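Beta-n-acetylhexosaminidase (Streptococcus pneumoniae, PDB 4AZI) probably removes terminal beta-linked N-acetylglucosamine from glycan chains, acting as a family 20 exo-beta-D-N-acetylglucosaminidase. Local coordinates at residues A[26-39]-A[337-350]. The protein carries 2 engineered substitutions. Sequence-based numbering, arbitrary orientation.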
loop_
_atom_site.group_PDB
_atom_site.type_symbol
_atom_site.label_atom_id
_atom_site.label_comp_id
_atom_site.label_asym_id
_atom_site.label_seq_id
_atom_site.Cartn_x
_atom_site.Cartn_y
_atom_site.Cartn_z
ATOM N N GLN A 26 8.950 -2.261 -14.535
ATOM C CA GLN A 26 8.815 -3.318 -13.540
ATOM C C GLN A 26 7.429 -3.271 -12.900
ATOM O O GLN A 26 6.806 -4.310 -12.698
ATOM C CB GLN A 26 9.917 -3.233 -12.480
ATOM C CG GLN A 26 11.249 -3.815 -12.935
ATOM C CD GLN A 26 12.383 -3.533 -11.964
ATOM O OE1 GLN A 26 12.457 -2.461 -11.372
ATOM N NE2 GLN A 26 13.282 -4.501 -11.808
ATOM N N LEU A 27 6.943 -2.064 -12.621
ATOM C CA LEU A 27 5.646 -1.888 -11.970
ATOM C C LEU A 27 4.487 -2.194 -12.915
ATOM O O LEU A 27 3.500 -2.807 -12.504
ATOM C CB LEU A 27 5.541 -0.495 -11.349
ATOM C CG LEU A 27 6.640 -0.222 -10.306
ATOM C CD1 LEU A 27 6.769 1.259 -9.982
ATOM C CD2 LEU A 27 6.430 -1.044 -9.041
ATOM N N LYS A 28 4.635 -1.811 -14.183
ATOM C CA LYS A 28 3.666 -2.167 -15.223
ATOM C C LYS A 28 3.508 -3.685 -15.322
ATOM O O LYS A 28 2.389 -4.179 -15.425
ATOM C CB LYS A 28 4.069 -1.587 -16.585
ATOM C CG LYS A 28 3.763 -0.105 -16.781
ATOM C CD LYS A 28 4.303 0.391 -18.123
ATOM C CE LYS A 28 3.328 1.320 -18.827
ATOM N NZ LYS A 28 3.774 1.748 -20.194
ATOM N N ARG A 29 4.621 -4.419 -15.287
ATOM C CA ARG A 29 4.594 -5.888 -15.283
ATOM C C ARG A 29 3.853 -6.490 -14.083
ATOM O O ARG A 29 3.140 -7.490 -14.219
ATOM C CB ARG A 29 6.009 -6.455 -15.335
ATOM C CG ARG A 29 6.671 -6.341 -16.693
ATOM C CD ARG A 29 7.452 -7.604 -16.985
ATOM N NE ARG A 29 6.554 -8.696 -17.381
ATOM C CZ ARG A 29 6.907 -9.974 -17.498
ATOM N NH1 ARG A 29 8.152 -10.359 -17.248
ATOM N NH2 ARG A 29 6.008 -10.877 -17.871
ATOM N N ILE A 30 4.049 -5.890 -12.910
ATOM C CA ILE A 30 3.281 -6.243 -11.710
ATOM C C ILE A 30 1.775 -6.013 -11.926
ATOM O O ILE A 30 0.962 -6.880 -11.599
ATOM C CB ILE A 30 3.795 -5.469 -10.466
ATOM C CG1 ILE A 30 5.175 -6.000 -10.049
ATOM C CG2 ILE A 30 2.789 -5.533 -9.311
ATOM C CD1 ILE A 30 5.949 -5.088 -9.118
ATOM N N VAL A 31 1.421 -4.849 -12.481
ATOM C CA VAL A 31 0.037 -4.515 -12.864
ATOM C C VAL A 31 -0.553 -5.589 -13.794
ATOM O O VAL A 31 -1.663 -6.078 -13.563
ATOM C CB VAL A 31 -0.035 -3.120 -13.550
ATOM C CG1 VAL A 31 -1.335 -2.945 -14.325
ATOM C CG2 VAL A 31 0.125 -2.006 -12.526
ATOM N N ASP A 32 0.219 -5.943 -14.825
ATOM C CA ASP A 32 -0.109 -7.012 -15.781
ATOM C C ASP A 32 -0.400 -8.339 -15.101
ATOM O O ASP A 32 -1.414 -8.981 -15.380
ATOM C CB ASP A 32 1.060 -7.241 -16.751
ATOM C CG ASP A 32 1.216 -6.131 -17.762
ATOM O OD1 ASP A 32 0.315 -5.274 -17.861
ATOM O OD2 ASP A 32 2.246 -6.134 -18.471
ATOM N N LYS A 33 0.517 -8.754 -14.228
ATOM C CA LYS A 33 0.375 -9.999 -13.490
ATOM C C LYS A 33 -0.810 -9.953 -12.542
ATOM O O LYS A 33 -1.500 -10.951 -12.387
ATOM C CB LYS A 33 1.654 -10.336 -12.717
ATOM C CG LYS A 33 1.734 -11.785 -12.264
ATOM C CD LYS A 33 1.789 -12.731 -13.456
ATOM C CE LYS A 33 1.788 -14.184 -13.021
ATOM N NZ LYS A 33 1.776 -15.104 -14.200
ATOM N N ALA A 34 -1.040 -8.801 -11.915
ATOM C CA ALA A 34 -2.208 -8.627 -11.042
ATOM C C ALA A 34 -3.509 -8.722 -11.835
ATOM O O ALA A 34 -4.462 -9.363 -11.402
ATOM C CB ALA A 34 -2.130 -7.308 -10.295
ATOM N N SER A 35 -3.531 -8.093 -13.007
ATOM C CA SER A 35 -4.702 -8.118 -13.881
ATOM C C SER A 35 -5.046 -9.525 -14.376
ATOM O O SER A 35 -6.223 -9.874 -14.487
ATOM C CB SER A 35 -4.508 -7.187 -15.076
ATOM O OG SER A 35 -5.643 -7.247 -15.918
ATOM N N GLU A 36 -4.027 -10.329 -14.675
ATOM C CA GLU A 36 -4.273 -11.669 -15.184
ATOM C C GLU A 36 -4.764 -12.599 -14.079
ATOM O O GLU A 36 -5.595 -13.485 -14.322
ATOM C CB GLU A 36 -3.021 -12.247 -15.854
ATOM C CG GLU A 36 -2.226 -13.203 -14.979
ATOM C CD GLU A 36 -1.285 -14.094 -15.772
ATOM O OE1 GLU A 36 -0.421 -13.551 -16.492
ATOM O OE2 GLU A 36 -1.410 -15.333 -15.663
ATOM N N LEU A 37 -4.249 -12.386 -12.870
ATOM C CA LEU A 37 -4.534 -13.259 -11.738
ATOM C C LEU A 37 -5.830 -12.855 -11.028
ATOM O O LEU A 37 -6.338 -13.598 -10.188
ATOM C CB LEU A 37 -3.345 -13.282 -10.763
ATOM C CG LEU A 37 -2.043 -13.930 -11.270
ATOM C CD1 LEU A 37 -0.883 -13.673 -10.317
ATOM C CD2 LEU A 37 -2.213 -15.422 -11.519
ATOM N N GLY A 38 -6.362 -11.687 -11.382
ATOM C CA GLY A 38 -7.665 -11.243 -10.875
ATOM C C GLY A 38 -7.663 -10.393 -9.620
ATOM O O GLY A 38 -8.698 -10.274 -8.940
ATOM N N TYR A 39 -6.513 -9.792 -9.318
ATOM C CA TYR A 39 -6.399 -8.765 -8.280
ATOM C C TYR A 39 -7.180 -7.519 -8.683
ATOM O O TYR A 39 -7.558 -7.376 -9.844
ATOM C CB TYR A 39 -4.926 -8.395 -8.061
ATOM C CG TYR A 39 -4.133 -9.458 -7.349
ATOM C CD1 TYR A 39 -3.627 -10.571 -8.040
ATOM C CD2 TYR A 39 -3.884 -9.357 -5.981
ATOM C CE1 TYR A 39 -2.912 -11.560 -7.384
ATOM C CE2 TYR A 39 -3.163 -10.337 -5.314
ATOM C CZ TYR A 39 -2.676 -11.435 -6.021
ATOM O OH TYR A 39 -1.971 -12.401 -5.344
ATOM N N TYR A 337 15.648 -7.942 -6.754
ATOM C CA TYR A 337 14.234 -8.182 -7.001
ATOM C C TYR A 337 14.105 -9.233 -8.097
ATOM O O TYR A 337 14.529 -9.015 -9.234
ATOM C CB TYR A 337 13.490 -6.888 -7.379
ATOM C CG TYR A 337 12.120 -7.121 -7.996
ATOM C CD1 TYR A 337 11.088 -7.703 -7.258
ATOM C CD2 TYR A 337 11.858 -6.761 -9.317
ATOM C CE1 TYR A 337 9.836 -7.918 -7.816
ATOM C CE2 TYR A 337 10.608 -6.975 -9.886
ATOM C CZ TYR A 337 9.601 -7.550 -9.128
ATOM O OH TYR A 337 8.363 -7.781 -9.676
ATOM N N LYS A 338 13.541 -10.379 -7.731
ATOM C CA LYS A 338 13.279 -11.452 -8.677
ATOM C C LYS A 338 11.783 -11.549 -8.931
ATOM O O LYS A 338 11.034 -12.147 -8.158
ATOM C CB LYS A 338 13.845 -12.781 -8.176
ATOM C CG LYS A 338 15.351 -12.909 -8.338
ATOM C CD LYS A 338 15.845 -14.193 -7.693
ATOM C CE LYS A 338 17.304 -14.079 -7.294
ATOM N NZ LYS A 338 17.621 -15.003 -6.169
ATOM N N GLU A 339 11.373 -10.924 -10.027
ATOM C CA GLU A 339 9.993 -10.880 -10.481
ATOM C C GLU A 339 9.248 -12.215 -10.328
ATOM O O GLU A 339 8.120 -12.254 -9.824
ATOM C CB GLU A 339 9.989 -10.394 -11.929
ATOM C CG GLU A 339 8.699 -10.601 -12.686
ATOM C CD GLU A 339 8.758 -9.978 -14.061
ATOM O OE1 GLU A 339 8.677 -8.734 -14.152
ATOM O OE2 GLU A 339 8.919 -10.734 -15.043
ATOM N N GLU A 340 9.902 -13.296 -10.748
ATOM C CA GLU A 340 9.336 -14.650 -10.705
ATOM C C GLU A 340 8.950 -15.144 -9.298
ATOM O O GLU A 340 7.988 -15.893 -9.145
ATOM C CB GLU A 340 10.269 -15.653 -11.409
ATOM C CG GLU A 340 11.615 -15.908 -10.726
ATOM C CD GLU A 340 12.728 -14.932 -11.112
ATOM O OE1 GLU A 340 12.509 -13.998 -11.927
ATOM O OE2 GLU A 340 13.850 -15.110 -10.586
ATOM N N GLU A 341 9.701 -14.728 -8.282
ATOM C CA GLU A 341 9.351 -15.047 -6.897
ATOM C C GLU A 341 8.025 -14.382 -6.532
ATOM O O GLU A 341 7.129 -15.024 -5.985
ATOM C CB GLU A 341 10.438 -14.578 -5.936
ATOM C CG GLU A 341 11.734 -15.364 -5.994
ATOM C CD GLU A 341 12.769 -14.829 -5.024
ATOM O OE1 GLU A 341 12.689 -13.641 -4.658
ATOM O OE2 GLU A 341 13.662 -15.597 -4.614
ATOM N N ILE A 342 7.916 -13.095 -6.853
ATOM C CA ILE A 342 6.724 -12.296 -6.550
ATOM C C ILE A 342 5.510 -12.830 -7.307
ATOM O O ILE A 342 4.409 -12.877 -6.765
ATOM C CB ILE A 342 6.967 -10.796 -6.850
ATOM C CG1 ILE A 342 7.768 -10.147 -5.713
ATOM C CG2 ILE A 342 5.656 -10.034 -7.007
ATOM C CD1 ILE A 342 9.198 -10.634 -5.564
ATOM N N PHE A 343 5.740 -13.252 -8.548
ATOM C CA PHE A 343 4.691 -13.806 -9.400
ATOM C C PHE A 343 4.192 -15.147 -8.867
ATOM O O PHE A 343 2.985 -15.396 -8.858
ATOM C CB PHE A 343 5.178 -13.930 -10.853
ATOM C CG PHE A 343 5.218 -12.620 -11.607
ATOM C CD1 PHE A 343 5.069 -11.398 -10.949
ATOM C CD2 PHE A 343 5.433 -12.611 -12.984
ATOM C CE1 PHE A 343 5.109 -10.199 -11.649
ATOM C CE2 PHE A 343 5.476 -11.413 -13.692
ATOM C CZ PHE A 343 5.314 -10.206 -13.023
ATOM N N GLU A 344 5.102 -16.002 -8.406
ATOM C CA GLU A 344 4.676 -17.267 -7.795
ATOM C C GLU A 344 3.831 -17.023 -6.533
ATOM O O GLU A 344 2.805 -17.676 -6.326
ATOM C CB GLU A 344 5.864 -18.179 -7.476
ATOM C CG GLU A 344 5.426 -19.547 -6.960
ATOM C CD GLU A 344 6.570 -20.414 -6.466
ATOM O OE1 GLU A 344 7.731 -19.955 -6.474
ATOM O OE2 GLU A 344 6.297 -21.561 -6.056
ATOM N N LEU A 345 4.264 -16.075 -5.706
ATOM C CA LEU A 345 3.536 -15.741 -4.484
ATOM C C LEU A 345 2.140 -15.200 -4.808
ATOM O O LEU A 345 1.149 -15.650 -4.229
ATOM C CB LEU A 345 4.343 -14.749 -3.633
ATOM C CG LEU A 345 3.873 -14.405 -2.217
ATOM C CD1 LEU A 345 3.582 -15.642 -1.382
ATOM C CD2 LEU A 345 4.914 -13.535 -1.526
ATOM N N MET A 346 2.074 -14.255 -5.748
ATOM C CA MET A 346 0.807 -13.713 -6.225
ATOM C C MET A 346 -0.119 -14.786 -6.787
ATOM O O MET A 346 -1.306 -14.783 -6.492
ATOM C CB MET A 346 1.037 -12.639 -7.289
ATOM C CG MET A 346 1.614 -11.347 -6.748
ATOM S SD MET A 346 2.061 -10.223 -8.074
ATOM C CE MET A 346 0.439 -9.695 -8.629
ATOM N N THR A 347 0.434 -15.686 -7.602
ATOM C CA THR A 347 -0.343 -16.750 -8.241
ATOM C C THR A 347 -0.923 -17.717 -7.202
ATOM O O THR A 347 -2.100 -18.081 -7.281
ATOM C CB THR A 347 0.509 -17.514 -9.283
ATOM O OG1 THR A 347 1.002 -16.590 -10.260
ATOM C CG2 THR A 347 -0.306 -18.598 -9.980
ATOM N N ALA A 348 -0.100 -18.105 -6.230
ATOM C CA ALA A 348 -0.527 -18.986 -5.139
ATOM C C ALA A 348 -1.721 -18.429 -4.347
ATOM O O ALA A 348 -2.687 -19.149 -4.091
ATOM C CB ALA A 348 0.642 -19.282 -4.211
ATOM N N PHE A 349 -1.651 -17.150 -3.983
ATOM C CA PHE A 349 -2.748 -16.463 -3.274
ATOM C C PHE A 349 -4.032 -16.438 -4.123
ATOM O O PHE A 349 -5.121 -16.688 -3.612
ATOM C CB PHE A 349 -2.315 -15.044 -2.870
ATOM C CG PHE A 349 -3.201 -14.389 -1.832
ATOM C CD1 PHE A 349 -3.690 -15.106 -0.736
ATOM C CD2 PHE A 349 -3.513 -13.032 -1.930
ATOM C CE1 PHE A 349 -4.494 -14.487 0.219
ATOM C CE2 PHE A 349 -4.315 -12.410 -0.977
ATOM C CZ PHE A 349 -4.801 -13.138 0.101
ATOM N N ALA A 350 -3.894 -16.155 -5.418
ATOM C CA ALA A 350 -5.044 -16.168 -6.325
ATOM C C ALA A 350 -5.609 -17.583 -6.482
ATOM O O ALA A 350 -6.825 -17.775 -6.425
ATOM C CB ALA A 350 -4.674 -15.578 -7.678
HETATM O O HOH W 1 8.175 -6.680 -12.089
HETATM O O HOH W 2 1.085 -17.409 -13.044
#
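Lys33 turns its CG opposite the backbone N (chi1 -163°) and kinks at chi2, which carries its methylene chain obliquely across one face of the Phe343 ring. CG sits almost squarely over the ring, 3.6 Å from the centroid of Phe343, a CH-pi contact; CG of Glu339 lies against the other face, so the phenyl is sandwiched. Beyond the ring, Lys33 NZ donates a hydrogen bond to a water that in turn donates to Thr347 OG1, and it also pairs with Glu36 of its own helix.

Deeper in, Met346 bends at chi3 (73°) and works as a knob in the hole formed by Ile30, Lys33, Ala34 and Leu37. Its CE lies 3.9 Å from Ala34 CB and rests over one face of the Tyr39 ring, toward the rim. That tyrosine follows Gly38, which leaves the helix with positive phi, and its OH donates to Met346 O at 2.7 Å, in the carbonyl plane and on a lone pair. The same oxygen still accepts from Ala350 N. Nearby, Leu37 CD1 packs 3.7 Å from Met346 CB.

At the other end, a water accepts from Tyr337 OH at 2.7 Å and donates to Gln26 O and Glu339 OE1. Arg29 and Glu339 are placed as a salt bridge with their planes nearly perpendicular, but the modelled spacing is too short and the bridge is doubtful.

Segments 26-37 and 339-350 run nearly parallel, their axes 20° apart and 10.2 Å at closest approach. Helix 24-37 follows the first barrel strand, 10-16, and helix 339-352 the eighth, 321-329, so their contact closes the ring of helices round the TIM barrel: helix 94-106 flanks 24-37 through Leu27 and Val31, helix 294-303 flanks 339-352, and Ile342, Leu345 and Phe349 pack onto strand 321-329.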